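Local coordinates for protein possible metal-dependent hydrolase (Veillonella parvula, PDB 3RPC) that probably hydrolyses an as yet unidentified substrate with the help of two zinc ions, as a member of the metallo-beta-lactamase superfamily, at residues A[35-40]-A[46-51]; A[75-80]-A[224-229]; A[239-244]-A[255-260]; A[5-10]-A[15-20]. All coordinates share one frame; numbering follows the deposited sequence.

Contact 1. Residues A[35-40]-A[46-51]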
loop_
_atom_site.group_PDB
_atom_site.type_symbol
_atom_site.label_atom_id
_atom_site.label_comp_id
_atom_site.label_asym_id
_atom_site.label_seq_id
_atom_site.Cartn_x
_atom_site.Cartn_y
_atom_site.Cartn_z
ATOM N N THR A 35 -30.891 12.358 1.741
ATOM C CA THR A 35 -30.253 13.632 2.034
ATOM C C THR A 35 -29.424 14.173 0.872
ATOM O O THR A 35 -29.294 15.383 0.703
ATOM C CB THR A 35 -29.407 13.541 3.331
ATOM O OG1 THR A 35 -30.288 13.321 4.443
ATOM C CG2 THR A 35 -28.610 14.814 3.563
ATOM N N TYR A 36 -28.876 13.274 0.056
ATOM C CA TYR A 36 -27.939 13.668 -0.988
ATOM C C TYR A 36 -28.362 13.161 -2.365
ATOM O O TYR A 36 -29.030 12.135 -2.472
ATOM C CB TYR A 36 -26.545 13.119 -0.673
ATOM C CG TYR A 36 -25.953 13.653 0.605
ATOM C CD1 TYR A 36 -25.430 14.936 0.660
ATOM C CD2 TYR A 36 -25.905 12.869 1.754
ATOM C CE1 TYR A 36 -24.882 15.439 1.826
ATOM C CE2 TYR A 36 -25.348 13.361 2.930
ATOM C CZ TYR A 36 -24.847 14.649 2.953
ATOM O OH TYR A 36 -24.302 15.151 4.107
ATOM N N PRO A 37 -27.962 13.884 -3.420
ATOM C CA PRO A 37 -28.091 13.373 -4.788
ATOM C C PRO A 37 -27.108 12.228 -4.939
ATOM O O PRO A 37 -26.156 12.164 -4.169
ATOM C CB PRO A 37 -27.602 14.543 -5.652
ATOM C CG PRO A 37 -27.515 15.726 -4.739
ATOM C CD PRO A 37 -27.269 15.180 -3.375
ATOM N N GLY A 38 -27.311 11.354 -5.919
ATOM C CA GLY A 38 -26.340 10.305 -6.197
ATOM C C GLY A 38 -24.997 10.894 -6.577
ATOM O O GLY A 38 -24.935 12.033 -7.059
ATOM N N PHE A 39 -23.918 10.139 -6.369
ATOM C CA PHE A 39 -22.578 10.612 -6.702
ATOM C C PHE A 39 -22.484 10.937 -8.190
ATOM O O PHE A 39 -22.884 10.138 -9.032
ATOM C CB PHE A 39 -21.507 9.577 -6.341
ATOM C CG PHE A 39 -21.304 9.393 -4.861
ATOM C CD1 PHE A 39 -20.764 10.409 -4.088
ATOM C CD2 PHE A 39 -21.649 8.201 -4.246
ATOM C CE1 PHE A 39 -20.578 10.240 -2.726
ATOM C CE2 PHE A 39 -21.462 8.020 -2.886
ATOM C CZ PHE A 39 -20.929 9.044 -2.121
ATOM N N GLU A 40 -21.960 12.111 -8.512
ATOM C CA GLU A 40 -21.843 12.517 -9.910
ATOM C C GLU A 40 -20.953 11.553 -10.694
ATOM O O GLU A 40 -19.903 11.126 -10.207
ATOM C CB GLU A 40 -21.299 13.945 -10.009
ATOM C CG GLU A 40 -21.291 14.514 -11.420
ATOM C CD GLU A 40 -20.793 15.948 -11.463
ATOM O OE1 GLU A 40 -20.596 16.540 -10.379
ATOM O OE2 GLU A 40 -20.599 16.483 -12.576
ATOM N N GLN A 46 -28.815 9.024 -10.798
ATOM C CA GLN A 46 -30.116 9.681 -10.624
ATOM C C GLN A 46 -30.739 9.407 -9.256
ATOM O O GLN A 46 -31.585 10.168 -8.780
ATOM C CB GLN A 46 -31.085 9.259 -11.733
ATOM C CG GLN A 46 -30.663 9.690 -13.130
ATOM C CD GLN A 46 -29.893 8.617 -13.880
ATOM O OE1 GLN A 46 -29.280 7.725 -13.277
ATOM N NE2 GLN A 46 -29.930 8.692 -15.209
ATOM N N GLN A 47 -30.314 8.322 -8.622
ATOM C CA GLN A 47 -30.893 7.884 -7.363
ATOM C C GLN A 47 -30.281 8.635 -6.182
ATOM O O GLN A 47 -29.058 8.750 -6.066
ATOM C CB GLN A 47 -30.691 6.375 -7.203
ATOM C CG GLN A 47 -31.187 5.806 -5.884
ATOM C CD GLN A 47 -32.069 4.591 -6.090
ATOM O OE1 GLN A 47 -31.653 3.599 -6.694
ATOM N NE2 GLN A 47 -33.308 4.672 -5.611
ATOM N N ARG A 48 -31.140 9.157 -5.310
ATOM C CA ARG A 48 -30.671 9.863 -4.120
ATOM C C ARG A 48 -30.178 8.874 -3.064
ATOM O O ARG A 48 -30.495 7.688 -3.114
ATOM C CB ARG A 48 -31.784 10.759 -3.564
ATOM C CG ARG A 48 -32.221 11.851 -4.548
ATOM C CD ARG A 48 -33.163 12.877 -3.921
ATOM N NE ARG A 48 -32.564 13.558 -2.775
ATOM C CZ ARG A 48 -31.722 14.581 -2.864
ATOM N NH1 ARG A 48 -31.238 15.134 -1.757
ATOM N NH2 ARG A 48 -31.363 15.058 -4.046
HETATM N N MSE A 49 -29.406 9.368 -2.103
HETATM C CA MSE A 49 -28.796 8.507 -1.091
HETATM C C MSE A 49 -28.676 9.244 0.232
HETATM O O MSE A 49 -28.661 10.480 0.262
HETATM C CB MSE A 49 -27.399 8.051 -1.545
HETATM C CG MSE A 49 -26.508 9.170 -2.040
HETATM SE SE MSE A 49 -24.668 8.598 -2.364
HETATM C CE MSE A 49 -23.981 8.876 -0.563
ATOM N N PRO A 50 -28.609 8.494 1.338
ATOM C CA PRO A 50 -28.801 7.043 1.418
ATOM C C PRO A 50 -30.227 6.634 1.057
ATOM O O PRO A 50 -31.173 7.383 1.309
ATOM C CB PRO A 50 -28.494 6.726 2.883
ATOM C CG PRO A 50 -28.777 7.994 3.604
ATOM C CD PRO A 50 -28.408 9.097 2.667
HETATM N N MSE A 51 -30.393 5.453 0.475
HETATM C CA MSE A 51 -31.708 5.061 -0.015
HETATM C C MSE A 51 -32.633 4.518 1.072
HETATM O O MSE A 51 -33.828 4.331 0.830
HETATM C CB MSE A 51 -31.586 4.057 -1.160
HETATM C CG MSE A 51 -31.102 2.711 -0.725
HETATM SE SE MSE A 51 -30.722 1.565 -2.265
HETATM C CE MSE A 51 -29.813 2.782 -3.395
HETATM O O HOH W 1 -29.934 12.188 -7.432
#
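A classic beta bulge joins Thr35 and Tyr36 to Met49 where the long loop between strand 22-26 and helix 58-62 doubles back on itself, near the zinc site of this metallo-beta-lactamase fold. Tyr36 and Met49 form a single antiparallel bridge of the hydrogen-bonded kind: Tyr36 N reaches Met49 O at 2.8 Å, and Met49 N returns a bond of 2.8 Å to Tyr36 O. Past the bridge the two arms of the loop stay close, and a water joins them, accepting from Gly38 N at 3.1 Å and making a weak bond to Gln46 O. Gly38 suits this spot because its CA sits just 3.1 Å from Gln47 O, which leaves no room for a side chain. On the outer side Arg48, bent at chi3 (59°), lays its guanidinium over the Tyr36-Pro37 peptide, while its NH1 bonds to the carbonyl of Asp34. The inner side is apolar. Met49, a selenomethionine, turns back at chi3 (-87°) and brings its last two atoms against Phe39, whose ring also meets that of His232. Its selenium lies over the ring face, 3.8 Å from the Phe39 centroid, a Met-aromatic contact; beside it Met49 CE touches Phe39 CZ at 3.4 Å.

Contact 2. Residues A[75-80]-A[224-229]. With ZN (zinc ion), chain F.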
loop_
_atom_site.group_PDB
_atom_site.type_symbol
_atom_site.label_atom_id
_atom_site.label_comp_id
_atom_site.label_asym_id
_atom_site.label_seq_id
_atom_site.Cartn_x
_atom_site.Cartn_y
_atom_site.Cartn_z
ATOM N N LEU A 75 -17.778 10.622 1.702
ATOM C CA LEU A 75 -19.090 10.926 2.278
ATOM C C LEU A 75 -19.783 9.714 2.883
ATOM O O LEU A 75 -20.394 9.812 3.958
ATOM C CB LEU A 75 -19.993 11.566 1.220
ATOM C CG LEU A 75 -21.418 11.931 1.639
ATOM C CD1 LEU A 75 -21.368 12.969 2.736
ATOM C CD2 LEU A 75 -22.209 12.449 0.450
ATOM N N ASP A 76 -19.726 8.580 2.189
ATOM C CA ASP A 76 -20.453 7.394 2.624
ATOM C C ASP A 76 -19.749 6.632 3.745
ATOM O O ASP A 76 -20.160 5.523 4.092
ATOM C CB ASP A 76 -20.791 6.472 1.441
ATOM C CG ASP A 76 -19.557 5.962 0.727
ATOM O OD1 ASP A 76 -18.700 6.795 0.368
ATOM O OD2 ASP A 76 -19.464 4.725 0.505
ATOM N N HIS A 77 -18.704 7.245 4.312
ATOM C CA HIS A 77 -18.003 6.711 5.482
ATOM C C HIS A 77 -17.833 7.735 6.609
ATOM O O HIS A 77 -17.400 7.383 7.699
ATOM C CB HIS A 77 -16.635 6.165 5.059
ATOM C CG HIS A 77 -16.742 5.056 4.070
ATOM N ND1 HIS A 77 -16.548 3.736 4.409
ATOM C CD2 HIS A 77 -17.086 5.066 2.763
ATOM C CE1 HIS A 77 -16.756 2.980 3.346
ATOM N NE2 HIS A 77 -17.081 3.763 2.335
ATOM N N TRP A 78 -18.164 8.992 6.331
ATOM C CA TRP A 78 -17.938 10.081 7.278
ATOM C C TRP A 78 -18.705 11.290 6.771
ATOM O O TRP A 78 -18.334 11.891 5.759
ATOM C CB TRP A 78 -16.442 10.417 7.385
ATOM C CG TRP A 78 -16.116 11.492 8.389
ATOM C CD1 TRP A 78 -15.663 12.753 8.126
ATOM C CD2 TRP A 78 -16.217 11.387 9.810
ATOM N NE1 TRP A 78 -15.479 13.445 9.305
ATOM C CE2 TRP A 78 -15.815 12.626 10.353
ATOM C CE3 TRP A 78 -16.620 10.367 10.677
ATOM C CZ2 TRP A 78 -15.800 12.868 11.730
ATOM C CZ3 TRP A 78 -16.609 10.606 12.039
ATOM C CH2 TRP A 78 -16.200 11.850 12.552
ATOM N N ASP A 79 -19.799 11.635 7.438
ATOM C CA ASP A 79 -20.645 12.703 6.906
ATOM C C ASP A 79 -20.968 13.775 7.942
ATOM O O ASP A 79 -20.630 13.632 9.123
ATOM C CB ASP A 79 -21.923 12.142 6.249
ATOM C CG ASP A 79 -22.940 11.625 7.253
ATOM O OD1 ASP A 79 -22.558 11.229 8.380
ATOM O OD2 ASP A 79 -24.138 11.594 6.883
ATOM N N ASP A 80 -21.602 14.850 7.482
ATOM C CA ASP A 80 -21.967 15.956 8.364
ATOM C C ASP A 80 -22.810 15.497 9.546
ATOM O O ASP A 80 -22.613 15.959 10.668
ATOM C CB ASP A 80 -22.698 17.048 7.584
ATOM C CG ASP A 80 -21.752 17.938 6.801
ATOM O OD1 ASP A 80 -20.534 17.902 7.083
ATOM O OD2 ASP A 80 -22.227 18.683 5.915
ATOM N N ALA A 224 -20.547 -9.673 4.625
ATOM C CA ALA A 224 -20.614 -8.789 3.465
ATOM C C ALA A 224 -21.513 -7.585 3.720
ATOM O O ALA A 224 -22.683 -7.739 4.100
ATOM C CB ALA A 224 -21.094 -9.564 2.232
ATOM N N VAL A 225 -20.963 -6.396 3.502
ATOM C CA VAL A 225 -21.674 -5.145 3.761
ATOM C C VAL A 225 -21.459 -4.134 2.626
ATOM O O VAL A 225 -21.037 -4.518 1.532
ATOM C CB VAL A 225 -21.266 -4.537 5.130
ATOM C CG1 VAL A 225 -21.607 -5.512 6.260
ATOM C CG2 VAL A 225 -19.781 -4.182 5.154
ATOM N N HIS A 226 -21.749 -2.857 2.881
ATOM C CA HIS A 226 -21.597 -1.782 1.888
ATOM C C HIS A 226 -22.599 -1.933 0.737
ATOM O O HIS A 226 -22.282 -1.684 -0.425
ATOM C CB HIS A 226 -20.142 -1.706 1.372
ATOM C CG HIS A 226 -19.744 -0.356 0.850
ATOM N ND1 HIS A 226 -20.386 0.254 -0.206
ATOM C CD2 HIS A 226 -18.754 0.495 1.225
ATOM C CE1 HIS A 226 -19.822 1.423 -0.452
ATOM N NE2 HIS A 226 -18.828 1.593 0.402
HETATM N N MSE A 227 -23.832 -2.306 1.076
HETATM C CA MSE A 227 -24.852 -2.532 0.060
HETATM C C MSE A 227 -26.175 -1.827 0.345
HETATM O O MSE A 227 -26.449 -1.416 1.479
HETATM C CB MSE A 227 -25.101 -4.031 -0.101
HETATM C CG MSE A 227 -23.908 -4.740 -0.733
HETATM SE SE MSE A 227 -24.054 -6.679 -0.833
HETATM C CE MSE A 227 -23.642 -7.089 1.021
ATOM N N ASP A 228 -26.969 -1.701 -0.716
ATOM C CA ASP A 228 -28.356 -1.251 -0.634
ATOM C C ASP A 228 -28.494 0.117 0.043
ATOM O O ASP A 228 -29.510 0.384 0.696
ATOM C CB ASP A 228 -29.214 -2.282 0.114
ATOM C CG ASP A 228 -29.212 -3.669 -0.535
ATOM O OD1 ASP A 228 -28.668 -3.837 -1.634
ATOM O OD2 ASP A 228 -29.770 -4.603 0.084
ATOM N N THR A 229 -27.501 0.985 -0.116
ATOM C CA THR A 229 -27.527 2.294 0.542
ATOM C C THR A 229 -27.144 3.442 -0.393
ATOM O O THR A 229 -27.930 4.381 -0.581
ATOM C CB THR A 229 -26.603 2.324 1.775
ATOM O OG1 THR A 229 -26.900 1.208 2.624
ATOM C CG2 THR A 229 -26.803 3.628 2.563
HETATM ZN ZN ZN F . -17.477 3.398 0.194
HETATM O O HOH W 2 -16.736 5.438 -0.580
HETATM O O HOH W 3 -17.700 3.033 -2.333
#
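One zinc of the dinuclear metal site brings these two segments together, and the protein atoms that meet across the contact all belong to its ligands. Asp76 and His77 come from the loop after strand 67-69, His226 from the turn just after strand 221-225. Asp76 OD2 binds the zinc at 2.4 Å, His77 NE2 at 2.2 Å and His226 NE2 at 2.3 Å; Asp168, shared with the second zinc, and two waters complete the shell. The ligand atoms crowd together because they share the metal: His77 NE2 and His226 NE2 are 3.4 Å apart without a hydrogen bond. Each ring points its NE2 at the ion, and the two meet rim to rim with planes at 43°. The carboxylate of Asp76 stands at 77° to the His226 ring, and its other oxygen, OD1, accepts from a zinc-bound water at 2.6 Å. Imidazole suits such a site because one nitrogen can hold the metal while the other is fixed by a second shell: His77 ND1 bonds to Asp27, which probably orients the ring and strengthens it as a donor. With His72 and His74 on the second zinc, Asp76 and His77 belong to the HxHxDH motif characteristic of the metallo-beta-lactamase superfamily.

Contact 3. Residues A[239-244]-A[255-260]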
loop_
_atom_site.group_PDB
_atom_site.type_symbol
_atom_site.label_atom_id
_atom_site.label_comp_id
_atom_site.label_asym_id
_atom_site.label_seq_id
_atom_site.Cartn_x
_atom_site.Cartn_y
_atom_site.Cartn_z
ATOM N N ASP A 239 -28.341 -9.846 -4.826
ATOM C CA ASP A 239 -27.326 -10.378 -5.741
ATOM C C ASP A 239 -26.345 -11.283 -4.997
ATOM O O ASP A 239 -26.008 -12.376 -5.458
ATOM C CB ASP A 239 -26.549 -9.248 -6.418
ATOM C CG ASP A 239 -27.425 -8.351 -7.277
ATOM O OD1 ASP A 239 -28.559 -8.752 -7.611
ATOM O OD2 ASP A 239 -26.962 -7.242 -7.631
ATOM N N VAL A 240 -25.885 -10.835 -3.836
ATOM C CA VAL A 240 -24.917 -11.625 -3.094
ATOM C C VAL A 240 -25.562 -12.909 -2.587
ATOM O O VAL A 240 -24.945 -13.976 -2.622
ATOM C CB VAL A 240 -24.301 -10.821 -1.934
ATOM C CG1 VAL A 240 -23.523 -11.746 -0.999
ATOM C CG2 VAL A 240 -23.398 -9.728 -2.480
ATOM N N ARG A 241 -26.807 -12.813 -2.131
ATOM C CA ARG A 241 -27.504 -14.000 -1.637
ATOM C C ARG A 241 -27.661 -15.079 -2.714
ATOM O O ARG A 241 -27.463 -16.272 -2.437
ATOM C CB ARG A 241 -28.843 -13.615 -0.998
ATOM C CG ARG A 241 -28.610 -12.918 0.329
ATOM C CD ARG A 241 -29.848 -12.265 0.868
ATOM N NE ARG A 241 -29.566 -11.713 2.189
ATOM C CZ ARG A 241 -30.216 -10.684 2.719
ATOM N NH1 ARG A 241 -31.186 -10.088 2.037
ATOM N NH2 ARG A 241 -29.885 -10.251 3.929
ATOM N N LYS A 242 -27.965 -14.667 -3.945
ATOM C CA LYS A 242 -28.074 -15.624 -5.048
ATOM C C LYS A 242 -26.725 -16.297 -5.299
ATOM O O LYS A 242 -26.635 -17.513 -5.493
ATOM C CB LYS A 242 -28.550 -14.924 -6.327
ATOM C CG LYS A 242 -28.724 -15.888 -7.513
ATOM C CD LYS A 242 -29.437 -15.245 -8.706
ATOM C CE LYS A 242 -28.630 -14.113 -9.325
ATOM N NZ LYS A 242 -29.246 -13.666 -10.634
ATOM N N PHE A 243 -25.673 -15.495 -5.277
ATOM C CA PHE A 243 -24.337 -15.981 -5.572
ATOM C C PHE A 243 -23.876 -16.981 -4.521
ATOM O O PHE A 243 -23.361 -18.052 -4.856
ATOM C CB PHE A 243 -23.378 -14.789 -5.645
ATOM C CG PHE A 243 -21.939 -15.164 -5.850
ATOM C CD1 PHE A 243 -21.446 -15.382 -7.120
ATOM C CD2 PHE A 243 -21.083 -15.268 -4.764
ATOM C CE1 PHE A 243 -20.109 -15.716 -7.308
ATOM C CE2 PHE A 243 -19.741 -15.613 -4.944
ATOM C CZ PHE A 243 -19.260 -15.826 -6.216
ATOM N N ILE A 244 -24.017 -16.636 -3.245
ATOM C CA ILE A 244 -23.536 -17.544 -2.209
ATOM C C ILE A 244 -24.371 -18.823 -2.126
ATOM O O ILE A 244 -23.852 -19.900 -1.827
ATOM C CB ILE A 244 -23.375 -16.851 -0.825
ATOM C CG1 ILE A 244 -24.720 -16.360 -0.279
ATOM C CG2 ILE A 244 -22.353 -15.702 -0.944
ATOM C CD1 ILE A 244 -24.611 -15.681 1.097
ATOM N N VAL A 255 -24.808 -12.065 5.285
ATOM C CA VAL A 255 -25.245 -10.824 4.657
ATOM C C VAL A 255 -26.228 -10.161 5.616
ATOM O O VAL A 255 -27.444 -10.320 5.482
ATOM C CB VAL A 255 -25.925 -11.083 3.299
ATOM C CG1 VAL A 255 -26.243 -9.772 2.600
ATOM C CG2 VAL A 255 -25.037 -11.965 2.418
ATOM N N PRO A 256 -25.706 -9.434 6.612
ATOM C CA PRO A 256 -26.620 -8.929 7.645
ATOM C C PRO A 256 -27.533 -7.822 7.144
ATOM O O PRO A 256 -27.145 -7.018 6.299
ATOM C CB PRO A 256 -25.670 -8.372 8.709
ATOM C CG PRO A 256 -24.426 -7.995 7.916
ATOM C CD PRO A 256 -24.300 -9.111 6.904
ATOM N N GLU A 257 -28.751 -7.788 7.678
ATOM C CA GLU A 257 -29.634 -6.663 7.445
ATOM C C GLU A 257 -29.142 -5.459 8.240
ATOM O O GLU A 257 -28.384 -5.592 9.202
ATOM C CB GLU A 257 -31.053 -7.005 7.894
ATOM C CG GLU A 257 -31.671 -8.186 7.164
ATOM C CD GLU A 257 -31.898 -7.927 5.691
ATOM O OE1 GLU A 257 -32.015 -6.758 5.282
ATOM O OE2 GLU A 257 -31.957 -8.907 4.921
ATOM N N ASP A 258 -29.594 -4.279 7.841
ATOM C CA ASP A 258 -29.327 -3.084 8.624
ATOM C C ASP A 258 -29.917 -3.293 10.010
ATOM O O ASP A 258 -31.107 -3.600 10.130
ATOM C CB ASP A 258 -29.975 -1.868 7.966
ATOM C CG ASP A 258 -29.269 -1.436 6.682
ATOM O OD1 ASP A 258 -28.246 -2.053 6.298
ATOM O OD2 ASP A 258 -29.734 -0.453 6.063
ATOM N N GLY A 259 -29.097 -3.120 11.046
ATOM C CA GLY A 259 -29.542 -3.273 12.426
ATOM C C GLY A 259 -29.299 -4.662 12.997
ATOM O O GLY A 259 -29.458 -4.874 14.199
ATOM N N GLU A 260 -28.908 -5.610 12.147
ATOM C CA GLU A 260 -28.690 -6.986 12.591
ATOM C C GLU A 260 -27.361 -7.190 13.313
ATOM O O GLU A 260 -26.326 -6.681 12.887
ATOM C CB GLU A 260 -28.773 -7.953 11.401
ATOM C CG GLU A 260 -28.482 -9.403 11.759
ATOM C CD GLU A 260 -28.654 -10.347 10.577
ATOM O OE1 GLU A 260 -29.227 -9.940 9.542
ATOM O OE2 GLU A 260 -28.205 -11.508 10.683
#
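Arg241 reaches from helix 237-246 to the loop entering strand 261-263, where residues 257-260 form a type II beta turn. From CB the chain runs extended through CG and CD, carrying the charge off the helix; NE then passes 3.9 Å from Val255 CB. At the tip NH2 is held twice, by Val255 O at 2.9 Å and by Glu257 OE2 at 2.7 Å in a salt bridge, with NH1 adding a weak bond to the same oxygen. The fit is skewed: guanidinium and carboxylate planes lie 42° apart, and NH2 meets OE2 from above the carboxylate. Arginine suits the place because its length spans the gap and its several N-H groups serve a carbonyl and a carboxylate together. Glu257 folds back at chi2 (-65°) to present that oxygen, while Glu260 OE1 accepts from Glu257 N and so ties down the turn. Beneath the polar tip, Val255 packs against the apolar side of the helix: its CG2 meets Ile244 CD1 at 4.0 Å and Val240 CG1 at 3.7 Å.

Contact 4. Residues A[5-10]-A[15-20]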
loop_
_atom_site.group_PDB
_atom_site.type_symbol
_atom_site.label_atom_id
_atom_site.label_comp_id
_atom_site.label_asym_id
_atom_site.label_seq_id
_atom_site.Cartn_x
_atom_site.Cartn_y
_atom_site.Cartn_z
ATOM N N THR A 5 -18.460 -10.242 22.286
ATOM C CA THR A 5 -17.827 -9.875 21.021
ATOM C C THR A 5 -18.773 -10.093 19.851
ATOM O O THR A 5 -19.247 -11.205 19.621
ATOM C CB THR A 5 -16.506 -10.631 20.811
ATOM O OG1 THR A 5 -15.618 -10.306 21.889
ATOM C CG2 THR A 5 -15.861 -10.235 19.490
ATOM N N GLN A 6 -19.043 -9.020 19.115
ATOM C CA GLN A 6 -20.096 -9.034 18.117
ATOM C C GLN A 6 -19.947 -7.882 17.135
ATOM O O GLN A 6 -19.264 -6.885 17.415
ATOM C CB GLN A 6 -21.464 -8.928 18.801
ATOM C CG GLN A 6 -21.642 -7.630 19.580
ATOM C CD GLN A 6 -23.046 -7.451 20.107
ATOM O OE1 GLN A 6 -23.634 -8.378 20.662
ATOM N NE2 GLN A 6 -23.603 -6.263 19.908
ATOM N N TYR A 7 -20.603 -8.031 15.989
ATOM C CA TYR A 7 -20.689 -6.966 15.003
ATOM C C TYR A 7 -22.157 -6.664 14.741
ATOM O O TYR A 7 -22.917 -7.539 14.325
ATOM C CB TYR A 7 -19.966 -7.353 13.697
ATOM C CG TYR A 7 -20.147 -6.318 12.606
ATOM C CD1 TYR A 7 -19.432 -5.127 12.629
ATOM C CD2 TYR A 7 -21.054 -6.515 11.571
ATOM C CE1 TYR A 7 -19.611 -4.162 11.652
ATOM C CE2 TYR A 7 -21.234 -5.556 10.585
ATOM C CZ TYR A 7 -20.512 -4.382 10.634
ATOM O OH TYR A 7 -20.703 -3.421 9.668
ATOM N N THR A 8 -22.560 -5.430 15.006
ATOM C CA THR A 8 -23.899 -4.987 14.666
ATOM C C THR A 8 -23.823 -4.147 13.408
ATOM O O THR A 8 -23.213 -3.074 13.401
ATOM C CB THR A 8 -24.521 -4.145 15.790
ATOM O OG1 THR A 8 -24.673 -4.954 16.965
ATOM C CG2 THR A 8 -25.878 -3.625 15.355
ATOM N N HIS A 9 -24.424 -4.632 12.330
ATOM C CA HIS A 9 -24.419 -3.842 11.120
ATOM C C HIS A 9 -25.402 -2.688 11.233
ATOM O O HIS A 9 -26.495 -2.869 11.762
ATOM C CB HIS A 9 -24.745 -4.663 9.881
ATOM C CG HIS A 9 -24.449 -3.909 8.636
ATOM N ND1 HIS A 9 -23.218 -3.328 8.423
ATOM C CD2 HIS A 9 -25.226 -3.559 7.584
ATOM C CE1 HIS A 9 -23.239 -2.678 7.276
ATOM N NE2 HIS A 9 -24.443 -2.802 6.747
ATOM N N ILE A 10 -25.018 -1.505 10.758
ATOM C CA ILE A 10 -25.921 -0.346 10.808
ATOM C C ILE A 10 -26.472 -0.029 9.412
ATOM O O ILE A 10 -27.657 -0.225 9.151
ATOM C CB ILE A 10 -25.264 0.890 11.465
ATOM C CG1 ILE A 10 -24.807 0.557 12.890
ATOM C CG2 ILE A 10 -26.239 2.075 11.487
ATOM C CD1 ILE A 10 -25.921 0.116 13.817
ATOM N N GLY A 15 -21.020 0.306 11.021
ATOM C CA GLY A 15 -21.317 -0.789 11.927
ATOM C C GLY A 15 -20.745 -0.507 13.297
ATOM O O GLY A 15 -19.990 0.448 13.467
ATOM N N LYS A 16 -21.118 -1.324 14.275
ATOM C CA LYS A 16 -20.547 -1.233 15.612
ATOM C C LYS A 16 -19.905 -2.571 15.952
ATOM O O LYS A 16 -20.585 -3.604 15.998
ATOM C CB LYS A 16 -21.620 -0.859 16.646
ATOM C CG LYS A 16 -22.208 0.541 16.439
ATOM C CD LYS A 16 -23.501 0.761 17.250
ATOM C CE LYS A 16 -23.242 0.794 18.738
ATOM N NZ LYS A 16 -24.520 1.110 19.453
ATOM N N LEU A 17 -18.589 -2.547 16.153
ATOM C CA LEU A 17 -17.824 -3.741 16.461
ATOM C C LEU A 17 -17.483 -3.726 17.934
ATOM O O LEU A 17 -16.777 -2.837 18.407
ATOM C CB LEU A 17 -16.536 -3.777 15.633
ATOM C CG LEU A 17 -15.572 -4.933 15.913
ATOM C CD1 LEU A 17 -16.228 -6.265 15.553
ATOM C CD2 LEU A 17 -14.263 -4.760 15.139
ATOM N N THR A 18 -17.992 -4.707 18.667
ATOM C CA THR A 18 -17.708 -4.776 20.098
ATOM C C THR A 18 -16.735 -5.902 20.336
ATOM O O THR A 18 -16.967 -7.033 19.915
ATOM C CB THR A 18 -18.969 -5.040 20.937
ATOM O OG1 THR A 18 -19.921 -3.987 20.736
ATOM C CG2 THR A 18 -18.603 -5.115 22.421
ATOM N N ILE A 19 -15.634 -5.583 21.002
ATOM C CA ILE A 19 -14.635 -6.576 21.354
ATOM C C ILE A 19 -14.342 -6.307 22.812
ATOM O O ILE A 19 -13.928 -5.204 23.169
ATOM C CB ILE A 19 -13.349 -6.414 20.538
ATOM C CG1 ILE A 19 -13.629 -6.579 19.047
ATOM C CG2 ILE A 19 -12.300 -7.427 20.980
ATOM C CD1 ILE A 19 -12.403 -6.292 18.178
ATOM N N LYS A 20 -14.591 -7.302 23.657
ATOM C CA LYS A 20 -14.487 -7.106 25.098
ATOM C C LYS A 20 -15.437 -5.991 25.541
ATOM O O LYS A 20 -16.627 -6.039 25.228
ATOM C CB LYS A 20 -13.035 -6.839 25.498
ATOM C CG LYS A 20 -12.208 -8.126 25.637
ATOM C CD LYS A 20 -10.752 -7.933 25.249
ATOM C CE LYS A 20 -9.879 -9.105 25.705
ATOM N NZ LYS A 20 -10.588 -10.419 25.725
HETATM O O HOH W 4 -21.727 -4.164 18.641
#
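The ring of Tyr7 lies obliquely beside Gly15 and Lys16 of the neighbouring strand, while the imidazole of His9 receives Tyr7 CZ at its edge, in plane. A 2.8 Å hydrogen bond between Tyr7 OH and His9 ND1 joins the two rings on one face of an antiparallel beta hairpin. Tyr7 lays its ring along the hairpin because chi1 (175°) turns CG away from the backbone N, and this brings OH within 3.5 Å of Gly15 CA. Glycine suits that position because a side chain there would run into the hydroxyl. Leu17 shares this buried face, its CD1 packing against Tyr7 CB. Four backbone bonds zip the strands together at the hydrogen-bonded pairs: Gln6 with Thr18 (Thr18 N to Gln6 O, 2.8 Å) and Thr8 with Lys16 (Thr8 N to Lys16 O, 2.9 Å). The other face carries polar residues suited to partial exposure. There Gln6 and Thr18 lie side by side, and one water links Gln6 NE2, Thr18 OG1 and Lys16 O; Thr18 OG1 also hydrogen-bonds to the hydroxyl of Thr23 on strand 22-26. In the mixed sheet the hairpin lies between strand 22-26, next to residues 15-19, and strand 261-263, next to residues 6-10; the face of Tyr7, His9 and Leu17 packs toward the second sheet, Tyr7 and His9 on Val225 of strand 221-225, Leu17 and Ile19 on Phe155 of strand 152-156.

Contact 2 is wholly buried near the centre of the chain and rests on metal coordination; the other three are partly buried. Contact 4 is regular sheet, with a backbone ladder and a largely apolar face, whereas contact 1 keeps a single bridge within a loop and contact 3 joins helix to loop by a salt bridge above a small apolar patch. Segment 224-229 touches all the others: Thr229 O probably accepts from Met51 N of contact 1, Met227 packs on Val240 and Val255 of contact 3, and Val225 borders contact 4. Contacts 3 and 4 also meet through probable backbone bonds between His9 and both Gly259 and Glu260, while contact 1 touches neither.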